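Local coordinates for protein putative primosome component (Streptococcus pyogenes serotype M3, PDB 2QGZ) that probably acts as a helicase loader, a P-loop ATP-binding protein of the IstB-like family thought to help deliver the replicative helicase to DNA, at residues K180-T185 / V215-L220; T251-N256 / Y287-F292. One frame throughout, in Å; residues are numbered along the deposited sequence.

Contact 1 (K180-T185 / V215-L220); sequences KGVSTT and VPVLIL
Thr185 binds the strand of Val217 through both of its backbone polar groups. Its N donates to Val217 O at 3.1 Å. Its O receives Ile219 N at 2.8 Å. One residue thus bonds to residues i and i+2 of the neighbouring strand, as parallel strands do. Its side chain turns to the face shared with Leu218, where CB lies 3.9 Å from Leu218 CD1. With OG1 anti to the carbonyl carbon (chi1 -66°), that oxygen meets Val215 CG1 at 3.3 Å, the two side chains crossing at about a right angle. Strands 184-188 and 217-221 are adjacent in the six-stranded parallel sheet, within the P-loop NTPase fold of the IstB-like family, and are joined through helices 189-197 and 210-213. The aliphatic run of the second strand is consistent with the hydrophobic part of a Walker B motif, which ends in an acidic residue.

Thr184 and Val217 point to the other face, where Thr184 packs on Ala173 of helix 165-179 and Val217 on Tyr147 and Phe252. Thr184 OG1 lies 3.7 Å from Val217 CB, while its methyl CG2 reaches Ile219 CG1 at 3.9 Å; beta-branched residues suit both places, since they favour extended backbone and present compact flanks in a buried sheet. Val217 O also receives a CA-H...O contact from Thr184 CA. Along its other edge, strand 184-188 has backbone hydrogen bonds from Thr184 to Arg108 and Gln110. Where the segments diverge, Val182 CG2 rests against Pro216 CB at 3.5 Å, and Tyr147 covers both side chains.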
# COMPACT_ATOMS: atom_id res chain seq x y z
N LYS A 180 5.75 8.69 -14.39
CA LYS A 180 6.22 9.82 -13.61
C LYS A 180 7.57 9.31 -13.11
O LYS A 180 7.97 8.20 -13.47
CB LYS A 180 5.27 10.07 -12.45
CG LYS A 180 3.82 10.28 -12.87
CD LYS A 180 3.69 11.41 -13.86
CE LYS A 180 2.31 12.03 -13.82
NZ LYS A 180 1.23 11.06 -14.11
N GLY A 181 8.28 10.09 -12.31
CA GLY A 181 9.57 9.59 -11.83
C GLY A 181 9.55 9.32 -10.34
O GLY A 181 10.59 9.27 -9.69
N VAL A 182 8.35 9.10 -9.82
CA VAL A 182 8.12 8.88 -8.40
C VAL A 182 8.54 7.53 -7.82
O VAL A 182 8.38 6.49 -8.44
CB VAL A 182 6.64 9.13 -8.06
CG1 VAL A 182 5.76 8.31 -8.99
CG2 VAL A 182 6.36 8.78 -6.61
N SER A 183 9.08 7.59 -6.60
CA SER A 183 9.52 6.42 -5.87
C SER A 183 8.34 5.94 -5.02
O SER A 183 7.54 6.74 -4.56
CB SER A 183 10.69 6.76 -4.94
OG SER A 183 11.81 7.25 -5.66
N THR A 184 8.25 4.64 -4.83
CA THR A 184 7.18 4.07 -4.03
C THR A 184 7.82 3.05 -3.12
O THR A 184 8.85 2.47 -3.47
CB THR A 184 6.12 3.34 -4.92
OG1 THR A 184 5.45 4.29 -5.75
CG2 THR A 184 5.09 2.63 -4.05
N THR A 185 7.24 2.85 -1.95
CA THR A 185 7.75 1.85 -1.02
C THR A 185 6.64 0.86 -0.76
O THR A 185 5.52 1.23 -0.38
CB THR A 185 8.19 2.46 0.31
OG1 THR A 185 9.32 3.31 0.10
CG2 THR A 185 8.57 1.36 1.30
N VAL A 215 8.21 8.84 2.20
CA VAL A 215 8.24 8.47 0.79
C VAL A 215 7.00 9.02 0.09
O VAL A 215 5.92 9.09 0.68
CB VAL A 215 8.31 6.94 0.60
CG1 VAL A 215 9.62 6.42 1.19
CG2 VAL A 215 7.10 6.27 1.25
N PRO A 216 7.13 9.42 -1.18
CA PRO A 216 6.01 9.97 -1.94
C PRO A 216 4.73 9.13 -1.93
O PRO A 216 3.63 9.66 -1.80
CB PRO A 216 6.59 10.10 -3.34
CG PRO A 216 8.03 10.39 -3.07
CD PRO A 216 8.36 9.39 -2.00
N VAL A 217 4.89 7.82 -2.08
CA VAL A 217 3.76 6.90 -2.09
C VAL A 217 4.15 5.68 -1.28
O VAL A 217 5.18 5.07 -1.54
CB VAL A 217 3.42 6.44 -3.52
CG1 VAL A 217 2.29 5.44 -3.48
CG2 VAL A 217 3.03 7.62 -4.37
N LEU A 218 3.32 5.34 -0.31
CA LEU A 218 3.59 4.21 0.57
C LEU A 218 2.48 3.17 0.50
O LEU A 218 1.28 3.50 0.56
CB LEU A 218 3.73 4.73 2.01
CG LEU A 218 3.94 3.66 3.08
CD1 LEU A 218 5.28 2.96 2.86
CD2 LEU A 218 3.91 4.32 4.45
N ILE A 219 2.88 1.90 0.37
CA ILE A 219 1.94 0.80 0.30
C ILE A 219 2.15 -0.06 1.54
O ILE A 219 3.24 -0.61 1.74
CB ILE A 219 2.21 -0.11 -0.93
CG1 ILE A 219 2.26 0.71 -2.23
CG2 ILE A 219 1.17 -1.23 -0.98
CD1 ILE A 219 0.97 1.40 -2.60
N LEU A 220 1.13 -0.19 2.38
CA LEU A 220 1.23 -1.01 3.58
C LEU A 220 0.52 -2.35 3.32
O LEU A 220 -0.70 -2.46 3.50
CB LEU A 220 0.60 -0.29 4.78
CG LEU A 220 1.23 1.07 5.10
CD1 LEU A 220 0.45 1.75 6.19
CD2 LEU A 220 2.67 0.88 5.53

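Contact 2 (T251-N256 / Y287-F292); sequences TFFTSN and YLAREF
Phe253 carries CG beside its own backbone N and anti to the carbonyl carbon (chi1 -48°), and from there the ring reaches across to Ala289 and to the CB of Leu288. Leu288 has the same disposition (chi1 -67°), which sets the CG from which CD2 meets Thr251 OG1. The setting is the parallel sheet of the P-loop NTPase fold of the IstB-like family: strand 154-158 separates 251-255 from the outermost strand, 289-293, so no backbone hydrogen bond joins the two segments. Instead the contact forms where helix 281-288 gives way to that outer strand.

Ala289, the first residue to leave helical geometry, puts its methyl at the rim of the phenylalanine, near the ring plane, with CB 3.9 Å from Phe253 CE1. A small side chain suits this helix-to-strand junction, because the same CB also lies 3.8 Å from Thr251 O. The ring is long enough to span the gap between strands that are not neighbours, and it packs on Tyr156 and Leu220 as well.

Leu288 approaches Thr251 obliquely, its CD2 4.1 Å from Thr251 OG1. That hydroxyl is hydrogen-bonded to Arg244 NE and Leu249 O, so the leucine brings a methyl up to a polar group already engaged. The last carbonyl of the helix is linked to the strand by a water molecule, which accepts from Thr251 N at 2.7 Å and donates to Leu288 O at 2.9 Å.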
# COMPACT_ATOMS: atom_id res chain seq x y z
N THR A 251 -1.32 7.16 0.66
CA THR A 251 -1.02 5.93 1.39
C THR A 251 -2.02 4.85 1.01
O THR A 251 -3.23 5.08 1.03
CB THR A 251 -1.10 6.21 2.89
OG1 THR A 251 -0.28 7.35 3.18
CG2 THR A 251 -0.63 5.01 3.69
N PHE A 252 -1.51 3.68 0.64
CA PHE A 252 -2.36 2.57 0.26
C PHE A 252 -2.25 1.43 1.27
O PHE A 252 -1.34 1.42 2.09
CB PHE A 252 -1.96 2.04 -1.12
CG PHE A 252 -2.10 3.05 -2.23
CD1 PHE A 252 -1.31 4.19 -2.25
CD2 PHE A 252 -3.02 2.84 -3.26
CE1 PHE A 252 -1.43 5.13 -3.29
CE2 PHE A 252 -3.15 3.77 -4.30
CZ PHE A 252 -2.36 4.91 -4.32
N PHE A 253 -3.18 0.48 1.22
CA PHE A 253 -3.17 -0.66 2.12
C PHE A 253 -3.79 -1.86 1.42
O PHE A 253 -4.52 -1.71 0.44
CB PHE A 253 -4.02 -0.42 3.37
CG PHE A 253 -3.78 0.89 4.06
CD1 PHE A 253 -4.33 2.07 3.56
CD2 PHE A 253 -3.05 0.94 5.25
CE1 PHE A 253 -4.17 3.28 4.24
CE2 PHE A 253 -2.87 2.15 5.94
CZ PHE A 253 -3.43 3.33 5.43
N THR A 254 -3.50 -3.06 1.92
CA THR A 254 -4.12 -4.28 1.42
C THR A 254 -4.47 -5.01 2.72
O THR A 254 -3.78 -4.87 3.73
CB THR A 254 -3.17 -5.18 0.60
OG1 THR A 254 -2.12 -5.64 1.45
CG2 THR A 254 -2.57 -4.42 -0.57
N SER A 255 -5.53 -5.80 2.70
CA SER A 255 -5.91 -6.50 3.92
C SER A 255 -6.89 -7.64 3.63
O SER A 255 -7.47 -7.70 2.55
CB SER A 255 -6.54 -5.49 4.89
OG SER A 255 -6.96 -6.10 6.10
N ASN A 256 -7.06 -8.54 4.59
CA ASN A 256 -8.00 -9.64 4.45
C ASN A 256 -9.35 -9.17 5.01
O ASN A 256 -10.37 -9.82 4.79
CB ASN A 256 -7.53 -10.86 5.24
CG ASN A 256 -6.28 -11.48 4.66
OD1 ASN A 256 -6.23 -11.82 3.49
ND2 ASN A 256 -5.26 -11.65 5.50
N TYR A 287 -9.41 7.92 6.41
CA TYR A 287 -9.20 9.24 5.86
C TYR A 287 -8.22 9.21 4.68
O TYR A 287 -8.40 9.92 3.69
CB TYR A 287 -8.72 10.20 6.96
CG TYR A 287 -8.33 11.57 6.47
CD1 TYR A 287 -7.04 11.81 6.00
CD2 TYR A 287 -9.25 12.60 6.43
CE1 TYR A 287 -6.68 13.06 5.50
CE2 TYR A 287 -8.91 13.85 5.92
CZ TYR A 287 -7.62 14.07 5.46
OH TYR A 287 -7.28 15.29 4.91
N LEU A 288 -7.20 8.36 4.78
CA LEU A 288 -6.18 8.25 3.74
C LEU A 288 -6.55 7.39 2.52
O LEU A 288 -6.03 7.63 1.43
CB LEU A 288 -4.89 7.69 4.34
CG LEU A 288 -4.16 8.58 5.33
CD1 LEU A 288 -3.25 7.75 6.21
CD2 LEU A 288 -3.38 9.63 4.57
N ALA A 289 -7.44 6.42 2.69
CA ALA A 289 -7.77 5.55 1.56
C ALA A 289 -9.23 5.14 1.41
O ALA A 289 -9.97 5.05 2.38
CB ALA A 289 -6.90 4.31 1.61
N ARG A 290 -9.63 4.89 0.17
CA ARG A 290 -11.00 4.47 -0.13
C ARG A 290 -11.02 2.95 -0.18
O ARG A 290 -10.15 2.33 -0.78
CB ARG A 290 -11.45 5.08 -1.45
CG ARG A 290 -11.66 6.60 -1.39
CD ARG A 290 -12.92 6.95 -0.58
NE ARG A 290 -13.01 8.36 -0.19
CZ ARG A 290 -12.27 8.93 0.77
NH1 ARG A 290 -11.39 8.20 1.45
NH2 ARG A 290 -12.42 10.21 1.05
N GLU A 291 -12.03 2.35 0.45
CA GLU A 291 -12.17 0.90 0.51
C GLU A 291 -12.63 0.28 -0.80
O GLU A 291 -13.56 0.77 -1.43
CB GLU A 291 -13.17 0.56 1.61
CG GLU A 291 -13.09 -0.84 2.17
CD GLU A 291 -14.21 -1.11 3.18
OE1 GLU A 291 -14.07 -2.06 3.99
OE2 GLU A 291 -15.23 -0.38 3.17
N PHE A 292 -11.97 -0.80 -1.22
CA PHE A 292 -12.32 -1.52 -2.46
C PHE A 292 -12.27 -3.02 -2.19
O PHE A 292 -11.26 -3.53 -1.73
CB PHE A 292 -11.33 -1.22 -3.59
CG PHE A 292 -11.62 0.04 -4.37
CD1 PHE A 292 -11.39 1.29 -3.81
CD2 PHE A 292 -12.10 -0.03 -5.67
CE1 PHE A 292 -11.63 2.46 -4.54
CE2 PHE A 292 -12.34 1.12 -6.40
CZ PHE A 292 -12.11 2.37 -5.84
O HOH W 1 -3.45 8.81 1.10

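The two contacts lie in series along the chain, contact 1 closing before contact 2 opens, with centres about 15 Å apart. Both belong to one parallel sheet, in which strands 217-221 and 251-255 are neighbours. There Phe252 ties the pairs together: its N probably bonds to Leu218 O at 2.8 Å, and its O to Leu220 N at 3.0 Å. Contact 1 joins 184-188 to 217-221, while contact 2 steps over 154-158 to the sheet's outer strand. Helix 165-179 packs on one face of the sheet, through Thr184, Ile219, Phe252 and Thr254, while helix 237-247 meets Leu218 and Leu220; the loop before helix 165-179 resembles a Walker A motif, consistent with ATP binding.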